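Local atomic coordinates of succinoglycan biosynthesis protein (Bacillus cereus ATCC 14579, PDB entry 3B55), a protein that binds a calcium ion and belongs to the erythromycin esterase family, although it is named for succinoglycan biosynthesis and its own reaction remains unestablished. Residues V337-V343 and F427-I433; L398-I404 and V419-K425; G308-N314 and V323-A329. The protein carries 1 engineered substitution. One frame throughout, in Å; residues are numbered along the deposited sequence.

Contact 1: residues V337-V343 and F427-I433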
loop_
_atom_site.group_PDB
_atom_site.type_symbol
_atom_site.label_atom_id
_atom_site.label_comp_id
_atom_site.label_asym_id
_atom_site.label_seq_id
_atom_site.Cartn_x
_atom_site.Cartn_y
_atom_site.Cartn_z
ATOM N N VAL A 337 7.477 11.134 1.105
ATOM C CA VAL A 337 7.795 11.018 2.522
ATOM C C VAL A 337 7.323 9.635 2.928
ATOM O O VAL A 337 6.213 9.230 2.594
ATOM C CB VAL A 337 7.070 12.081 3.379
ATOM C CG1 VAL A 337 7.196 11.726 4.852
ATOM C CG2 VAL A 337 7.683 13.448 3.132
ATOM N N SER A 338 8.171 8.902 3.636
ATOM C CA SER A 338 7.821 7.550 4.052
ATOM C C SER A 338 7.653 7.425 5.556
ATOM O O SER A 338 8.580 7.682 6.326
ATOM C CB SER A 338 8.898 6.568 3.566
ATOM O OG SER A 338 8.647 5.256 4.022
ATOM N N ILE A 339 6.457 7.030 5.967
ATOM C CA ILE A 339 6.154 6.847 7.377
ATOM C C ILE A 339 5.948 5.366 7.650
ATOM O O ILE A 339 5.157 4.710 6.975
ATOM C CB ILE A 339 4.871 7.592 7.778
ATOM C CG1 ILE A 339 5.064 9.095 7.575
ATOM C CG2 ILE A 339 4.531 7.290 9.231
ATOM C CD1 ILE A 339 3.819 9.919 7.816
ATOM N N GLY A 340 6.664 4.834 8.634
ATOM C CA GLY A 340 6.512 3.428 8.957
ATOM C C GLY A 340 6.034 3.256 10.383
ATOM O O GLY A 340 6.229 4.142 11.209
ATOM N N THR A 341 5.388 2.128 10.668
ATOM C CA THR A 341 4.908 1.845 12.021
ATOM C C THR A 341 5.757 0.728 12.593
ATOM O O THR A 341 6.316 -0.077 11.845
ATOM C CB THR A 341 3.419 1.409 12.043
ATOM O OG1 THR A 341 3.163 0.473 10.987
ATOM C CG2 THR A 341 2.510 2.623 11.893
ATOM N N SER A 342 5.875 0.688 13.916
ATOM C CA SER A 342 6.668 -0.344 14.555
ATOM C C SER A 342 5.990 -0.808 15.837
ATOM O O SER A 342 5.257 -0.056 16.481
ATOM C CB SER A 342 8.075 0.178 14.840
ATOM O OG SER A 342 8.965 -0.893 15.109
ATOM N N VAL A 343 6.247 -2.051 16.209
ATOM C CA VAL A 343 5.619 -2.618 17.385
ATOM C C VAL A 343 6.624 -3.096 18.421
ATOM O O VAL A 343 7.833 -2.956 18.240
ATOM C CB VAL A 343 4.725 -3.793 16.968
ATOM C CG1 VAL A 343 3.576 -3.285 16.103
ATOM C CG2 VAL A 343 5.549 -4.815 16.195
ATOM N N PHE A 427 12.893 4.757 6.574
ATOM C CA PHE A 427 11.819 5.699 6.873
ATOM C C PHE A 427 12.248 7.084 7.340
ATOM O O PHE A 427 13.263 7.248 8.025
ATOM C CB PHE A 427 10.899 5.127 7.950
ATOM C CG PHE A 427 10.322 3.782 7.621
ATOM C CD1 PHE A 427 9.331 3.651 6.651
ATOM C CD2 PHE A 427 10.761 2.643 8.294
ATOM C CE1 PHE A 427 8.776 2.396 6.355
ATOM C CE2 PHE A 427 10.214 1.383 8.007
ATOM C CZ PHE A 427 9.219 1.260 7.035
ATOM N N ASP A 428 11.440 8.076 6.983
ATOM C CA ASP A 428 11.678 9.457 7.381
ATOM C C ASP A 428 10.991 9.656 8.736
ATOM O O ASP A 428 11.465 10.404 9.584
ATOM C CB ASP A 428 11.054 10.433 6.370
ATOM C CG ASP A 428 11.602 10.260 4.963
ATOM O OD1 ASP A 428 12.844 10.308 4.793
ATOM O OD2 ASP A 428 10.790 10.081 4.026
ATOM N N ILE A 429 9.871 8.970 8.939
ATOM C CA ILE A 429 9.115 9.112 10.180
ATOM C C ILE A 429 8.675 7.767 10.738
ATOM O O ILE A 429 8.146 6.931 10.003
ATOM C CB ILE A 429 7.871 9.988 9.935
ATOM C CG1 ILE A 429 8.320 11.352 9.391
ATOM C CG2 ILE A 429 7.057 10.153 11.236
ATOM C CD1 ILE A 429 7.194 12.198 8.827
ATOM N N LEU A 430 8.892 7.559 12.038
ATOM C CA LEU A 430 8.489 6.310 12.672
ATOM C C LEU A 430 7.419 6.500 13.745
ATOM O O LEU A 430 7.513 7.386 14.592
ATOM C CB LEU A 430 9.680 5.592 13.315
ATOM C CG LEU A 430 9.238 4.230 13.886
ATOM C CD1 LEU A 430 9.630 3.107 12.930
ATOM C CD2 LEU A 430 9.855 4.000 15.247
ATOM N N VAL A 431 6.402 5.649 13.694
ATOM C CA VAL A 431 5.320 5.672 14.661
ATOM C C VAL A 431 5.387 4.364 15.434
ATOM O O VAL A 431 5.187 3.290 14.863
ATOM C CB VAL A 431 3.958 5.794 13.961
ATOM C CG1 VAL A 431 2.838 5.644 14.975
ATOM C CG2 VAL A 431 3.873 7.134 13.244
ATOM N N GLN A 432 5.683 4.454 16.728
ATOM C CA GLN A 432 5.793 3.266 17.575
ATOM C C GLN A 432 4.530 3.049 18.405
ATOM O O GLN A 432 4.003 3.981 19.006
ATOM C CB GLN A 432 7.001 3.406 18.518
ATOM C CG GLN A 432 7.207 2.232 19.475
ATOM C CD GLN A 432 7.845 1.015 18.806
ATOM O OE1 GLN A 432 7.895 -0.071 19.386
ATOM N NE2 GLN A 432 8.353 1.200 17.592
ATOM N N ILE A 433 4.050 1.812 18.417
ATOM C CA ILE A 433 2.867 1.428 19.183
ATOM C C ILE A 433 3.355 0.271 20.056
ATOM O O ILE A 433 3.609 -0.835 19.567
ATOM C CB ILE A 433 1.728 0.983 18.238
ATOM C CG1 ILE A 433 1.455 2.091 17.230
ATOM C CG2 ILE A 433 0.449 0.699 19.033
ATOM C CD1 ILE A 433 0.415 1.730 16.198
#
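Gly-340 lies under the ring of Phe-427, its CA 3.8 Å from the ring centroid and 19° off the ring normal, a CH-pi contact displaced toward the CE1 side of the rim. Without a side chain on Gly-340 the ring can settle directly on the backbone. Ser-338 meets the same ring at its edge, OG lying 3.2 Å from Phe-427 CD1. With OG anti to the backbone N (chi1 176°), the hydroxyl lies beside this edge and is hydrogen-bonded to Val-310 O. Ser-338 O, in turn, accepts from both Asp-428 N (3.0 Å) and Ile-429 N (3.2 Å) where the second strand begins. From there the segments run as neighbouring parallel strands inside a mixed eight-stranded sheet, with strand 77-82 on the other flank of 337-343. Bonds from Gly-340 N to Ile-429 O and from Val-431 N to Gly-340 O continue the pairing. On the face carrying Ile-339 and Thr-341, Ile-339 and Ile-429 lie side by side and point the same way, CG1 of the first 3.8 Å from CB of the second. Thr-341 likewise runs alongside Val-431, its CG2 4.1 Å from Val-431 CB, while its buried OG1 is hydrogen-bonded to Gly-81 O and Ala-83 N; helix 88-104 covers this region. Across the sheet, Leu-430 CD1 leans to within 3.8 Å of Ser-342 CB, under helix 371-376.

Contact 2: residues L398-I404 and V419-K425; sequences LNEQHPI and VDISLGK
His-402 and Ile-421 exchange two backbone hydrogen bonds, His-402 N to Ile-421 O (2.9 Å) and Ile-421 N back to His-402 O, and Ile-404 and Val-419 form a second such pair. Pro-403 and Asp-420, between them, make the non-hydrogen-bonded pair, so the proline's lack of an N-H costs this pairing nothing. The result is a short two-stranded antiparallel sheet, a hairpin with a long connecting loop. Beyond the strands one further bond holds the segments: Gly-424 N, in the first turn of helix 423-426, gives its hydrogen to Leu-398 O at 2.7 Å, the side-chain-less glycine allowing the carbonyl to come close.

Apolar contacts form on the face of Ile-404 and Ile-421, which His-402 shares. With CG1 of Ile-404 anti to the backbone N (chi1 -174°), its CG2 falls between N and the carbonyl carbon and presses tightly on Ile-421 CG2 at 3.3 Å; it also touches Val-419 CG2 at 3.8 Å. Outside the strands Leu-398 and Leu-423 cross at a slant, CD2 of the first 3.9 Å from CB of the second. Helix 371-376 lies against Ile-404 and Leu-423, and its Tyr-371 OH is hydrogen-bonded to Ile-421 O and Leu-423 N.

On the face of Pro-403 and Asp-420, the proline ring runs alongside the aspartate, CG 3.6 Å from OD2. Gln-401 crosses Asp-420 at about a right angle, its NE2 3.6 Å from Asp-420 CB. Backbone bonds thus set the register, buried Ile-404 and Ile-421 pack on one face, and Asp-420, probably charged, is exposed on the other.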
loop_
_atom_site.group_PDB
_atom_site.type_symbol
_atom_site.label_atom_id
_atom_site.label_comp_id
_atom_site.label_asym_id
_atom_site.label_seq_id
_atom_site.Cartn_x
_atom_site.Cartn_y
_atom_site.Cartn_z
ATOM N N LEU A 398 20.876 4.618 13.695
ATOM C CA LEU A 398 19.748 4.544 12.775
ATOM C C LEU A 398 20.195 4.252 11.342
ATOM O O LEU A 398 19.395 3.812 10.509
ATOM C CB LEU A 398 18.944 5.848 12.790
ATOM C CG LEU A 398 17.973 6.096 13.945
ATOM C CD1 LEU A 398 17.355 7.478 13.807
ATOM C CD2 LEU A 398 16.887 5.029 13.943
ATOM N N ASN A 399 21.467 4.501 11.045
ATOM C CA ASN A 399 21.977 4.253 9.700
ATOM C C ASN A 399 22.735 2.945 9.564
ATOM O O ASN A 399 23.392 2.696 8.559
ATOM C CB ASN A 399 22.853 5.419 9.232
ATOM C CG ASN A 399 22.042 6.525 8.585
ATOM O OD1 ASN A 399 21.314 7.262 9.260
ATOM N ND2 ASN A 399 22.152 6.638 7.262
ATOM N N GLU A 400 22.636 2.110 10.587
ATOM C CA GLU A 400 23.286 0.815 10.572
ATOM C C GLU A 400 22.208 -0.254 10.489
ATOM O O GLU A 400 21.062 -0.014 10.866
ATOM C CB GLU A 400 24.107 0.624 11.843
ATOM C CG GLU A 400 25.385 1.431 11.885
ATOM C CD GLU A 400 26.018 1.418 13.257
ATOM O OE1 GLU A 400 25.511 0.684 14.133
ATOM O OE2 GLU A 400 27.023 2.134 13.459
ATOM N N GLN A 401 22.575 -1.428 9.986
ATOM C CA GLN A 401 21.634 -2.533 9.865
ATOM C C GLN A 401 21.395 -3.224 11.206
ATOM O O GLN A 401 22.336 -3.668 11.855
ATOM C CB GLN A 401 22.159 -3.554 8.860
ATOM C CG GLN A 401 22.061 -3.116 7.409
ATOM C CD GLN A 401 21.182 -4.045 6.598
ATOM O OE1 GLN A 401 20.090 -3.672 6.171
ATOM N NE2 GLN A 401 21.652 -5.270 6.392
ATOM N N HIS A 402 20.129 -3.313 11.607
ATOM C CA HIS A 402 19.747 -3.956 12.859
ATOM C C HIS A 402 18.465 -4.751 12.621
ATOM O O HIS A 402 17.696 -4.448 11.718
ATOM C CB HIS A 402 19.534 -2.910 13.959
ATOM C CG HIS A 402 20.778 -2.165 14.329
ATOM N ND1 HIS A 402 21.829 -2.758 14.994
ATOM C CD2 HIS A 402 21.157 -0.885 14.089
ATOM C CE1 HIS A 402 22.804 -1.879 15.144
ATOM N NE2 HIS A 402 22.421 -0.735 14.603
ATOM N N PRO A 403 18.226 -5.792 13.426
ATOM C CA PRO A 403 17.034 -6.631 13.286
ATOM C C PRO A 403 15.731 -5.905 13.595
ATOM O O PRO A 403 15.672 -5.039 14.477
ATOM C CB PRO A 403 17.291 -7.760 14.276
ATOM C CG PRO A 403 18.801 -7.812 14.363
ATOM C CD PRO A 403 19.143 -6.356 14.432
ATOM N N ILE A 404 14.687 -6.263 12.864
ATOM C CA ILE A 404 13.377 -5.675 13.074
ATOM C C ILE A 404 12.321 -6.678 12.677
ATOM O O ILE A 404 12.502 -7.445 11.733
ATOM C CB ILE A 404 13.160 -4.398 12.240
ATOM C CG1 ILE A 404 11.820 -3.752 12.635
ATOM C CG2 ILE A 404 13.163 -4.743 10.747
ATOM C CD1 ILE A 404 11.624 -2.319 12.145
ATOM N N VAL A 419 14.047 -9.267 10.036
ATOM C CA VAL A 419 14.933 -8.980 8.914
ATOM C C VAL A 419 15.828 -7.817 9.328
ATOM O O VAL A 419 15.478 -7.063 10.231
ATOM C CB VAL A 419 14.142 -8.566 7.639
ATOM C CG1 VAL A 419 13.274 -9.719 7.164
ATOM C CG2 VAL A 419 13.288 -7.337 7.924
ATOM N N ASP A 420 16.988 -7.689 8.693
ATOM C CA ASP A 420 17.899 -6.591 9.001
ATOM C C ASP A 420 17.481 -5.377 8.200
ATOM O O ASP A 420 16.993 -5.500 7.081
ATOM C CB ASP A 420 19.338 -6.954 8.651
ATOM C CG ASP A 420 20.053 -7.670 9.783
ATOM O OD1 ASP A 420 21.237 -8.031 9.591
ATOM O OD2 ASP A 420 19.435 -7.863 10.857
ATOM N N ILE A 421 17.671 -4.193 8.764
ATOM C CA ILE A 421 17.273 -2.980 8.068
ATOM C C ILE A 421 17.916 -1.781 8.731
ATOM O O ILE A 421 18.270 -1.840 9.906
ATOM C CB ILE A 421 15.719 -2.803 8.122
ATOM C CG1 ILE A 421 15.274 -1.667 7.197
ATOM C CG2 ILE A 421 15.271 -2.459 9.556
ATOM C CD1 ILE A 421 13.781 -1.432 7.225
ATOM N N SER A 422 18.070 -0.705 7.965
ATOM C CA SER A 422 18.624 0.551 8.465
ATOM C C SER A 422 17.388 1.440 8.591
ATOM O O SER A 422 16.884 1.978 7.598
ATOM C CB SER A 422 19.596 1.146 7.457
ATOM O OG SER A 422 20.645 0.234 7.220
ATOM N N LEU A 423 16.885 1.571 9.811
ATOM C CA LEU A 423 15.681 2.350 10.046
ATOM C C LEU A 423 15.739 3.765 9.503
ATOM O O LEU A 423 14.775 4.234 8.899
ATOM C CB LEU A 423 15.356 2.376 11.539
ATOM C CG LEU A 423 13.880 2.629 11.856
ATOM C CD1 LEU A 423 13.025 1.524 11.233
ATOM C CD2 LEU A 423 13.692 2.667 13.360
ATOM N N GLY A 424 16.859 4.446 9.730
ATOM C CA GLY A 424 17.010 5.807 9.250
ATOM C C GLY A 424 16.974 5.922 7.736
ATOM O O GLY A 424 16.613 6.967 7.202
ATOM N N LYS A 425 17.348 4.859 7.031
ATOM C CA LYS A 425 17.336 4.901 5.572
ATOM C C LYS A 425 15.986 4.470 5.003
ATOM O O LYS A 425 15.554 4.971 3.970
ATOM C CB LYS A 425 18.446 4.017 5.007
ATOM C CG LYS A 425 19.839 4.442 5.462
ATOM C CD LYS A 425 20.947 3.669 4.751
ATOM C CE LYS A 425 22.305 4.027 5.344
ATOM N NZ LYS A 425 23.456 3.593 4.497
#

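Contact 3: residues G308-N314 and V323-A329; sequences GHVSKTN and VAGQHLA
Asp-284 OD2, from helix 278-298, is gripped by both segments at once: His-309 ND1 and Ala-324 N each hydrogen-bond to it. The contact lies within a beta-alpha-beta crossover, at the turn after strand 301-306 and the start of helix 324-332, which leads into strand 336-344. Asp-284 therefore holds the rotation of the His-309 ring and also takes up the N-H of Ala-324, the first residue of the helix. The His-309 side chain is about 4 Å from the bound calcium ion and about 3 Å from the side chain of Glu-113 (nearest atoms), which binds the metal together with His-85, so Asp-284 positions a histidine that lies beside the calcium site.

Val-323, at the N-cap position, points into the turn. With CG1 anti to the carbonyl carbon (chi1 -78°), this methyl comes within 3.3 Å of Gly-308 O and approaches the His-309 ring obliquely. At the next residue, Ala-324 CB touches His-309 O at 3.4 Å. Gly-325 presents only its backbone, and its CA makes a CA-H...O contact of 3.2 Å with Ser-311 O. The loop is braced internally by Ser-311 OG, which donates to Thr-313 O at 2.7 Å. Gln-326 CG rests against Lys-312 O at 3.3 Å. Lys-312 CG packs 3.9 Å from Ala-329 CB, and the chain then bends at its last torsion (chi4 -75°) to bring NZ to its hydrogen-bond partner, Tyr-336 O.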
loop_
_atom_site.group_PDB
_atom_site.type_symbol
_atom_site.label_atom_id
_atom_site.label_comp_id
_atom_site.label_asym_id
_atom_site.label_seq_id
_atom_site.Cartn_x
_atom_site.Cartn_y
_atom_site.Cartn_z
ATOM N N GLY A 308 7.124 -3.042 4.234
ATOM C CA GLY A 308 8.024 -3.478 3.184
ATOM C C GLY A 308 7.775 -2.904 1.800
ATOM O O GLY A 308 8.676 -2.922 0.956
ATOM N N HIS A 309 6.570 -2.395 1.554
ATOM C CA HIS A 309 6.263 -1.838 0.245
ATOM C C HIS A 309 6.360 -0.312 0.166
ATOM O O HIS A 309 6.293 0.254 -0.926
ATOM C CB HIS A 309 4.875 -2.304 -0.220
ATOM C CG HIS A 309 4.786 -3.778 -0.478
ATOM N ND1 HIS A 309 5.593 -4.425 -1.389
ATOM C CD2 HIS A 309 3.976 -4.730 0.049
ATOM C CE1 HIS A 309 5.284 -5.710 -1.415
ATOM N NE2 HIS A 309 4.306 -5.921 -0.552
ATOM N N VAL A 310 6.519 0.351 1.312
ATOM C CA VAL A 310 6.649 1.810 1.327
ATOM C C VAL A 310 8.000 2.283 1.858
ATOM O O VAL A 310 8.313 3.475 1.774
ATOM C CB VAL A 310 5.535 2.511 2.171
ATOM C CG1 VAL A 310 4.167 2.248 1.560
ATOM C CG2 VAL A 310 5.580 2.030 3.612
ATOM N N SER A 311 8.797 1.370 2.408
ATOM C CA SER A 311 10.105 1.746 2.934
ATOM C C SER A 311 10.983 2.197 1.778
ATOM O O SER A 311 10.786 1.769 0.641
ATOM C CB SER A 311 10.755 0.572 3.675
ATOM O OG SER A 311 10.753 -0.614 2.901
ATOM N N LYS A 312 11.942 3.074 2.055
ATOM C CA LYS A 312 12.809 3.571 0.991
ATOM C C LYS A 312 13.940 2.605 0.684
ATOM O O LYS A 312 14.699 2.811 -0.263
ATOM C CB LYS A 312 13.366 4.949 1.352
ATOM C CG LYS A 312 12.308 6.049 1.447
ATOM C CD LYS A 312 12.958 7.379 1.838
ATOM C CE LYS A 312 11.940 8.468 2.122
ATOM N NZ LYS A 312 11.294 9.031 0.908
ATOM N N THR A 313 14.057 1.557 1.493
ATOM C CA THR A 313 15.074 0.539 1.278
ATOM C C THR A 313 14.337 -0.785 1.272
ATOM O O THR A 313 13.202 -0.864 1.744
ATOM C CB THR A 313 16.141 0.531 2.385
ATOM O OG1 THR A 313 15.513 0.324 3.657
ATOM C CG2 THR A 313 16.898 1.849 2.400
ATOM N N ASN A 314 14.984 -1.813 0.731
ATOM C CA ASN A 314 14.398 -3.144 0.613
ATOM C C ASN A 314 14.560 -4.016 1.852
ATOM O O ASN A 314 15.631 -4.555 2.089
ATOM C CB ASN A 314 15.022 -3.851 -0.600
ATOM C CG ASN A 314 14.266 -5.111 -1.012
ATOM O OD1 ASN A 314 14.558 -5.707 -2.055
ATOM N ND2 ASN A 314 13.292 -5.516 -0.206
ATOM N N VAL A 323 11.527 -2.984 -4.084
ATOM C CA VAL A 323 10.152 -2.755 -3.657
ATOM C C VAL A 323 9.645 -1.390 -4.111
ATOM O O VAL A 323 10.428 -0.488 -4.401
ATOM C CB VAL A 323 10.019 -2.855 -2.130
ATOM C CG1 VAL A 323 10.011 -4.323 -1.706
ATOM C CG2 VAL A 323 11.154 -2.120 -1.470
ATOM N N ALA A 324 8.324 -1.249 -4.157
ATOM C CA ALA A 324 7.676 -0.020 -4.601
ATOM C C ALA A 324 8.269 1.244 -4.002
ATOM O O ALA A 324 8.451 2.240 -4.702
ATOM C CB ALA A 324 6.184 -0.089 -4.299
ATOM N N GLY A 325 8.561 1.193 -2.705
ATOM C CA GLY A 325 9.121 2.331 -1.999
ATOM C C GLY A 325 10.456 2.816 -2.524
ATOM O O GLY A 325 10.777 3.995 -2.389
ATOM N N GLN A 326 11.254 1.926 -3.106
ATOM C CA GLN A 326 12.542 2.353 -3.645
ATOM C C GLN A 326 12.347 3.096 -4.964
ATOM O O GLN A 326 13.067 4.054 -5.255
ATOM C CB GLN A 326 13.461 1.154 -3.863
ATOM C CG GLN A 326 13.932 0.518 -2.573
ATOM C CD GLN A 326 14.593 -0.813 -2.810
ATOM O OE1 GLN A 326 15.816 -0.910 -2.878
ATOM N NE2 GLN A 326 13.781 -1.851 -2.967
ATOM N N HIS A 327 11.365 2.656 -5.750
ATOM C CA HIS A 327 11.075 3.289 -7.033
ATOM C C HIS A 327 10.495 4.660 -6.752
ATOM O O HIS A 327 10.812 5.625 -7.430
ATOM C CB HIS A 327 10.054 2.471 -7.836
ATOM C CG HIS A 327 10.431 1.035 -8.025
ATOM N ND1 HIS A 327 11.616 0.645 -8.612
ATOM C CD2 HIS A 327 9.754 -0.105 -7.746
ATOM C CE1 HIS A 327 11.649 -0.674 -8.693
ATOM N NE2 HIS A 327 10.531 -1.152 -8.176
ATOM N N LEU A 328 9.625 4.736 -5.748
ATOM C CA LEU A 328 9.009 6.004 -5.384
ATOM C C LEU A 328 10.044 7.022 -4.900
ATOM O O LEU A 328 10.073 8.148 -5.390
ATOM C CB LEU A 328 7.945 5.787 -4.311
ATOM C CG LEU A 328 6.662 5.112 -4.796
ATOM C CD1 LEU A 328 5.829 4.660 -3.603
ATOM C CD2 LEU A 328 5.886 6.069 -5.678
ATOM N N ALA A 329 10.888 6.636 -3.946
ATOM C CA ALA A 329 11.914 7.551 -3.444
ATOM C C ALA A 329 12.829 7.988 -4.589
ATOM O O ALA A 329 13.193 9.159 -4.705
ATOM C CB ALA A 329 12.744 6.875 -2.357
#

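Contact 3 comes first along the chain, closing the short loop between 308-314 and 323-329 beside the calcium site. Helix 324-332 then leads into strand 336-344, where contact 1 opens; its partner 427-433 returns only after 83 residues. Contact 2 falls wholly within that excursion, pairing 398-404 with 419-425 just before the chain re-enters the large sheet. Contact 3 is thus in series with the other two, and none cross. In space all three meet: Phe-427 CE1 packs on Ser-311 CA (3.7 Å), Leu-430 CD1 on Leu-423 CD2 (4.1 Å) and Lys-425 CB on Thr-313 CG2 (3.7 Å), joining the central sheet, the peripheral hairpin and the metal-side turn.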